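Local coordinates for protein ZmpA Glycopeptidase (Clostridium perfringens, PDB 6XSX) that is a glycopeptidase of the M60 metalloprotease family, represented here by its catalytic module, and probably cuts the peptide backbone of glycosylated proteins, at residues E36-P50 against E231-M243. Numbering follows the deposited sequence.
Sequences ESQKRKVWNFQDWQP and EVNSDFNFRYISM. With EDO (1,2-ethanediol), chain H.
R40 gripping S234 and F236, and R239 tied to the backbone of Q46 and W48 further along, mark a packing contact between the end of helix 33-39 with its following loop and the extended chain leading into strand 240-244. A Schellman motif, with K41 as C-prime residue, ends the helix. R40 holds S234 side-on: NE donates to the backbone O of S234 at 2.8 Å, in the guanidinium plane, and NH2 donates to its OG. NH1 turns back to E36, bonding both O and OE1, so all three nitrogens are engaged. F236 lies over one face of this guanidinium, its CB above the centre, while E231 O lies over the other. K39 NZ completes a salt-bridge network, joining E36 OE1 to E231 OE2, the latter at 2.7 Å, which probably eases the closeness of the two carboxylates.

The F236 ring lies between the helix end and F238. Next comes an aromatic cluster: the edge of F45 meets the face of F238 in a T-shaped pair (centroids 5.2 Å apart, planes at 67°), and its own face receives the edge of Y240. Beyond it, R239 N donates to Q46 O at 2.9 Å, nearly straight (171°). With CG turned away from the backbone N (chi1 -172°), the R239 chain runs out and then bends at chi3, bringing NE to W48 O and NH2 to Q49 OE1, both 2.8 Å away and in the guanidinium plane. I241 CD1 sits over the six-membered ring of W48 in a CH-pi contact, 3.7 Å from its centroid.

Around this, R239 NH1 bonds S183 O and T186 O, D47 pairs with R30, helix 206-224 packs on F238 and Y240, and I241 also touches I259 of strand 259-262.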
loop_
_atom_site.group_PDB
_atom_site.type_symbol
_atom_site.label_atom_id
_atom_site.label_comp_id
_atom_site.label_asym_id
_atom_site.label_seq_id
_atom_site.Cartn_x
_atom_site.Cartn_y
_atom_site.Cartn_z
ATOM N N GLU A 36 -5.550 -9.330 17.007
ATOM C CA GLU A 36 -6.457 -9.343 15.868
ATOM C C GLU A 36 -5.663 -9.237 14.568
ATOM O O GLU A 36 -6.007 -9.885 13.580
ATOM C CB GLU A 36 -7.504 -8.231 15.982
ATOM C CG GLU A 36 -8.481 -8.452 17.125
ATOM C CD GLU A 36 -9.323 -9.714 17.054
ATOM O OE1 GLU A 36 -9.275 -10.417 16.032
ATOM O OE2 GLU A 36 -10.029 -9.988 18.031
ATOM N N SER A 37 -4.607 -8.408 14.588
ATOM C CA SER A 37 -3.725 -8.230 13.444
ATOM C C SER A 37 -3.146 -9.578 13.022
ATOM O O SER A 37 -3.190 -9.943 11.848
ATOM C CB SER A 37 -2.612 -7.255 13.750
ATOM O OG SER A 37 -3.072 -5.913 13.703
ATOM N N GLN A 38 -2.619 -10.314 14.003
ATOM C CA GLN A 38 -1.864 -11.527 13.735
ATOM C C GLN A 38 -2.774 -12.596 13.132
ATOM O O GLN A 38 -2.326 -13.383 12.300
ATOM C CB GLN A 38 -1.088 -11.956 14.980
ATOM C CG GLN A 38 0.108 -11.054 15.245
ATOM C CD GLN A 38 0.626 -11.101 16.661
ATOM O OE1 GLN A 38 0.226 -11.938 17.472
ATOM N NE2 GLN A 38 1.536 -10.192 16.971
ATOM N N LYS A 39 -4.056 -12.584 13.520
ATOM C CA LYS A 39 -5.032 -13.483 12.924
ATOM C C LYS A 39 -5.082 -13.267 11.411
ATOM O O LYS A 39 -5.278 -14.217 10.660
ATOM C CB LYS A 39 -6.433 -13.222 13.476
ATOM C CG LYS A 39 -6.653 -13.600 14.933
ATOM C CD LYS A 39 -8.096 -13.409 15.331
ATOM C CE LYS A 39 -8.375 -13.719 16.784
ATOM N NZ LYS A 39 -9.718 -13.218 17.159
ATOM N N ARG A 40 -4.878 -12.017 10.974
ATOM C CA ARG A 40 -5.177 -11.619 9.608
ATOM C C ARG A 40 -3.897 -11.374 8.818
ATOM O O ARG A 40 -3.961 -10.885 7.693
ATOM C CB ARG A 40 -6.057 -10.366 9.631
ATOM C CG ARG A 40 -7.410 -10.614 10.280
ATOM C CD ARG A 40 -8.072 -9.315 10.672
ATOM N NE ARG A 40 -9.436 -9.482 11.165
ATOM C CZ ARG A 40 -9.763 -9.867 12.395
ATOM N NH1 ARG A 40 -8.816 -10.128 13.283
ATOM N NH2 ARG A 40 -11.040 -9.956 12.733
ATOM N N LYS A 41 -2.749 -11.704 9.426
ATOM C CA LYS A 41 -1.421 -11.598 8.835
ATOM C C LYS A 41 -1.071 -10.156 8.473
ATOM O O LYS A 41 -0.260 -9.931 7.578
ATOM C CB LYS A 41 -1.255 -12.489 7.596
ATOM C CG LYS A 41 -1.760 -13.921 7.706
ATOM C CD LYS A 41 -1.043 -14.770 8.724
ATOM C CE LYS A 41 -1.375 -16.240 8.563
ATOM N NZ LYS A 41 -0.546 -17.064 9.468
ATOM N N VAL A 42 -1.639 -9.170 9.176
ATOM C CA VAL A 42 -1.137 -7.809 9.017
ATOM C C VAL A 42 -0.212 -7.471 10.188
ATOM O O VAL A 42 -0.154 -8.206 11.171
ATOM C CB VAL A 42 -2.249 -6.762 8.792
ATOM C CG1 VAL A 42 -3.137 -7.144 7.616
ATOM C CG2 VAL A 42 -3.083 -6.540 10.047
ATOM N N TRP A 43 0.502 -6.348 10.064
ATOM C CA TRP A 43 1.693 -6.087 10.853
ATOM C C TRP A 43 1.349 -5.284 12.109
ATOM O O TRP A 43 1.604 -4.088 12.164
ATOM C CB TRP A 43 2.746 -5.383 9.987
ATOM C CG TRP A 43 4.110 -5.364 10.606
ATOM C CD1 TRP A 43 4.416 -5.645 11.903
ATOM C CD2 TRP A 43 5.353 -5.019 9.966
ATOM N NE1 TRP A 43 5.760 -5.521 12.111
ATOM C CE2 TRP A 43 6.365 -5.141 10.944
ATOM C CE3 TRP A 43 5.718 -4.643 8.668
ATOM C CZ2 TRP A 43 7.711 -4.883 10.669
ATOM C CZ3 TRP A 43 7.047 -4.384 8.394
ATOM C CH2 TRP A 43 8.030 -4.506 9.383
ATOM N N ASN A 44 0.729 -5.955 13.091
ATOM C CA ASN A 44 0.542 -5.489 14.462
ATOM C C ASN A 44 0.032 -4.052 14.514
ATOM O O ASN A 44 0.706 -3.166 15.038
ATOM C CB ASN A 44 1.809 -5.676 15.298
ATOM C CG ASN A 44 2.320 -7.098 15.244
ATOM O OD1 ASN A 44 1.543 -8.034 15.075
ATOM N ND2 ASN A 44 3.629 -7.260 15.339
ATOM N N PHE A 45 -1.175 -3.836 13.990
ATOM C CA PHE A 45 -1.746 -2.500 13.922
ATOM C C PHE A 45 -2.027 -2.013 15.342
ATOM O O PHE A 45 -2.377 -2.817 16.204
ATOM C CB PHE A 45 -3.032 -2.516 13.097
ATOM C CG PHE A 45 -2.842 -2.696 11.611
ATOM C CD1 PHE A 45 -1.589 -2.957 11.071
ATOM C CD2 PHE A 45 -3.931 -2.653 10.751
ATOM C CE1 PHE A 45 -1.428 -3.134 9.704
ATOM C CE2 PHE A 45 -3.769 -2.824 9.383
ATOM C CZ PHE A 45 -2.514 -3.059 8.861
ATOM N N GLN A 46 -1.842 -0.700 15.561
ATOM C CA GLN A 46 -2.194 -0.040 16.811
ATOM C C GLN A 46 -3.680 0.320 16.775
ATOM O O GLN A 46 -4.355 0.122 15.765
ATOM C CB GLN A 46 -1.349 1.220 17.022
ATOM C CG GLN A 46 0.140 1.036 16.743
ATOM C CD GLN A 46 0.751 -0.073 17.570
ATOM O OE1 GLN A 46 1.324 -1.031 17.038
ATOM N NE2 GLN A 46 0.608 0.029 18.879
ATOM N N ASP A 47 -4.183 0.853 17.891
ATOM C CA ASP A 47 -5.573 1.262 17.961
ATOM C C ASP A 47 -5.698 2.516 18.824
ATOM O O ASP A 47 -6.648 2.641 19.600
ATOM C CB ASP A 47 -6.442 0.126 18.496
ATOM C CG ASP A 47 -7.918 0.371 18.268
ATOM O OD1 ASP A 47 -8.255 1.135 17.333
ATOM O OD2 ASP A 47 -8.716 -0.212 19.016
ATOM N N TRP A 48 -4.741 3.441 18.648
ATOM C CA TRP A 48 -4.714 4.705 19.360
ATOM C C TRP A 48 -6.000 5.498 19.124
ATOM O O TRP A 48 -6.429 5.651 17.981
ATOM C CB TRP A 48 -3.503 5.536 18.924
ATOM C CG TRP A 48 -2.182 4.884 19.172
ATOM C CD1 TRP A 48 -1.916 3.778 19.930
ATOM C CD2 TRP A 48 -0.920 5.356 18.694
ATOM N NE1 TRP A 48 -0.575 3.515 19.930
ATOM C CE2 TRP A 48 0.063 4.471 19.185
ATOM C CE3 TRP A 48 -0.532 6.445 17.913
ATOM C CZ2 TRP A 48 1.416 4.629 18.891
ATOM C CZ3 TRP A 48 0.803 6.597 17.617
ATOM C CH2 TRP A 48 1.759 5.702 18.104
ATOM N N GLN A 49 -6.561 6.039 20.218
ATOM C CA GLN A 49 -7.797 6.817 20.175
ATOM C C GLN A 49 -7.551 8.208 20.752
ATOM O O GLN A 49 -6.715 8.364 21.644
ATOM C CB GLN A 49 -8.941 6.075 20.865
ATOM C CG GLN A 49 -9.220 4.698 20.265
ATOM C CD GLN A 49 -9.577 4.737 18.797
ATOM O OE1 GLN A 49 -10.298 5.612 18.334
ATOM N NE2 GLN A 49 -9.081 3.772 18.046
ATOM N N PRO A 50 -8.225 9.250 20.196
ATOM C CA PRO A 50 -7.932 10.654 20.505
ATOM C C PRO A 50 -8.225 11.094 21.936
ATOM O O PRO A 50 -9.181 10.612 22.549
ATOM C CB PRO A 50 -8.889 11.445 19.592
ATOM C CG PRO A 50 -9.996 10.460 19.248
ATOM C CD PRO A 50 -9.300 9.116 19.191
ATOM N N GLU A 231 -13.493 -14.852 9.513
ATOM C CA GLU A 231 -12.822 -14.047 10.521
ATOM C C GLU A 231 -11.540 -13.441 9.946
ATOM O O GLU A 231 -11.293 -12.247 10.121
ATOM C CB GLU A 231 -12.539 -14.835 11.802
ATOM C CG GLU A 231 -12.163 -13.920 12.961
ATOM C CD GLU A 231 -11.699 -14.594 14.242
ATOM O OE1 GLU A 231 -11.555 -15.817 14.248
ATOM O OE2 GLU A 231 -11.476 -13.881 15.230
ATOM N N VAL A 232 -10.748 -14.268 9.244
ATOM C CA VAL A 232 -9.464 -13.847 8.699
ATOM C C VAL A 232 -9.678 -12.896 7.524
ATOM O O VAL A 232 -8.717 -12.354 6.988
ATOM C CB VAL A 232 -8.543 -15.032 8.330
ATOM C CG1 VAL A 232 -8.286 -15.952 9.521
ATOM C CG2 VAL A 232 -9.046 -15.822 7.124
ATOM N N ASN A 233 -10.939 -12.690 7.130
ATOM C CA ASN A 233 -11.262 -11.806 6.022
ATOM C C ASN A 233 -12.172 -10.674 6.492
ATOM O O ASN A 233 -12.836 -10.041 5.672
ATOM C CB ASN A 233 -11.929 -12.560 4.865
ATOM C CG ASN A 233 -11.002 -13.489 4.109
ATOM O OD1 ASN A 233 -9.785 -13.330 4.135
ATOM N ND2 ASN A 233 -11.578 -14.456 3.412
ATOM N N SER A 234 -12.199 -10.413 7.807
ATOM C CA SER A 234 -13.060 -9.364 8.339
ATOM C C SER A 234 -12.237 -8.179 8.831
ATOM O O SER A 234 -11.075 -8.322 9.199
ATOM C CB SER A 234 -13.966 -9.876 9.426
ATOM O OG SER A 234 -13.207 -10.455 10.480
ATOM N N ASP A 235 -12.887 -7.014 8.831
ATOM C CA ASP A 235 -12.403 -5.799 9.457
ATOM C C ASP A 235 -12.288 -6.043 10.961
ATOM O O ASP A 235 -12.831 -7.015 11.473
ATOM C CB ASP A 235 -13.366 -4.648 9.153
ATOM C CG ASP A 235 -12.741 -3.265 9.255
ATOM O OD1 ASP A 235 -11.542 -3.157 9.579
ATOM O OD2 ASP A 235 -13.456 -2.312 9.005
ATOM N N PHE A 236 -11.559 -5.166 11.660
ATOM C CA PHE A 236 -11.418 -5.256 13.111
ATOM C C PHE A 236 -11.118 -3.857 13.649
ATOM O O PHE A 236 -11.015 -2.911 12.866
ATOM C CB PHE A 236 -10.361 -6.302 13.486
ATOM C CG PHE A 236 -8.954 -5.962 13.055
ATOM C CD1 PHE A 236 -8.563 -6.094 11.732
ATOM C CD2 PHE A 236 -8.020 -5.497 13.974
ATOM C CE1 PHE A 236 -7.265 -5.792 11.344
ATOM C CE2 PHE A 236 -6.726 -5.189 13.586
ATOM C CZ PHE A 236 -6.349 -5.337 12.267
ATOM N N ASN A 237 -11.001 -3.713 14.978
ATOM C CA ASN A 237 -10.747 -2.393 15.549
ATOM C C ASN A 237 -9.257 -2.079 15.453
ATOM O O ASN A 237 -8.452 -2.758 16.083
ATOM C CB ASN A 237 -11.225 -2.263 16.998
ATOM C CG ASN A 237 -12.728 -2.361 17.145
ATOM O OD1 ASN A 237 -13.473 -1.876 16.298
ATOM N ND2 ASN A 237 -13.181 -2.981 18.224
ATOM N N PHE A 238 -8.916 -1.056 14.657
ATOM C CA PHE A 238 -7.555 -0.557 14.554
ATOM C C PHE A 238 -7.566 0.910 14.127
ATOM O O PHE A 238 -8.585 1.438 13.688
ATOM C CB PHE A 238 -6.734 -1.411 13.581
ATOM C CG PHE A 238 -7.166 -1.322 12.136
ATOM C CD1 PHE A 238 -6.715 -0.293 11.320
ATOM C CD2 PHE A 238 -7.978 -2.300 11.577
ATOM C CE1 PHE A 238 -7.088 -0.227 9.983
ATOM C CE2 PHE A 238 -8.348 -2.242 10.243
ATOM C CZ PHE A 238 -7.905 -1.200 9.448
ATOM N N ARG A 239 -6.417 1.574 14.263
ATOM C CA ARG A 239 -6.264 2.884 13.656
ATOM C C ARG A 239 -4.916 2.926 12.943
ATOM O O ARG A 239 -3.872 2.910 13.591
ATOM C CB ARG A 239 -6.429 4.023 14.671
ATOM C CG ARG A 239 -6.468 5.406 14.034
ATOM C CD ARG A 239 -6.573 6.551 15.035
ATOM N NE ARG A 239 -7.860 6.583 15.730
ATOM C CZ ARG A 239 -8.981 7.074 15.210
ATOM N NH1 ARG A 239 -8.980 7.567 13.985
ATOM N NH2 ARG A 239 -10.101 7.068 15.911
ATOM N N TYR A 240 -4.960 2.939 11.603
ATOM C CA TYR A 240 -3.732 3.002 10.826
ATOM C C TYR A 240 -3.136 4.386 11.042
ATOM O O TYR A 240 -3.881 5.370 11.101
ATOM C CB TYR A 240 -3.997 2.756 9.336
ATOM C CG TYR A 240 -2.730 2.555 8.539
ATOM C CD1 TYR A 240 -2.223 1.284 8.297
ATOM C CD2 TYR A 240 -2.000 3.640 8.088
ATOM C CE1 TYR A 240 -1.039 1.104 7.593
ATOM C CE2 TYR A 240 -0.814 3.480 7.392
ATOM C CZ TYR A 240 -0.335 2.206 7.136
ATOM O OH TYR A 240 0.836 2.057 6.450
ATOM N N ILE A 241 -1.801 4.449 11.141
ATOM C CA ILE A 241 -1.107 5.683 11.490
ATOM C C ILE A 241 -0.072 6.019 10.418
ATOM O O ILE A 241 0.793 5.195 10.111
ATOM C CB ILE A 241 -0.426 5.554 12.870
ATOM C CG1 ILE A 241 -1.440 5.229 13.973
ATOM C CG2 ILE A 241 0.391 6.807 13.193
ATOM C CD1 ILE A 241 -0.855 4.446 15.131
ATOM N N SER A 242 -0.173 7.243 9.879
ATOM C CA SER A 242 0.906 7.890 9.143
ATOM C C SER A 242 1.418 9.062 9.977
ATOM O O SER A 242 0.643 9.932 10.362
ATOM C CB SER A 242 0.450 8.364 7.782
ATOM O OG SER A 242 -0.324 7.365 7.142
ATOM N N MET A 243 2.715 9.073 10.284
ATOM C CA MET A 243 3.238 10.108 11.162
ATOM C C MET A 243 4.566 10.642 10.628
ATOM O O MET A 243 5.294 9.948 9.916
ATOM C CB MET A 243 3.436 9.582 12.590
ATOM C CG MET A 243 4.443 8.457 12.682
ATOM S SD MET A 243 5.065 8.161 14.360
ATOM C CE MET A 243 3.738 7.177 15.053
HETATM C C1 EDO H . -1.683 7.429 2.040
HETATM O O1 EDO H . -1.453 8.843 2.040
HETATM C C2 EDO H . -1.720 6.722 3.359
HETATM O O2 EDO H . -0.588 6.930 4.209
HETATM O O HOH W 1 -1.656 1.196 13.467
HETATM O O HOH W 2 -9.938 3.665 14.859
#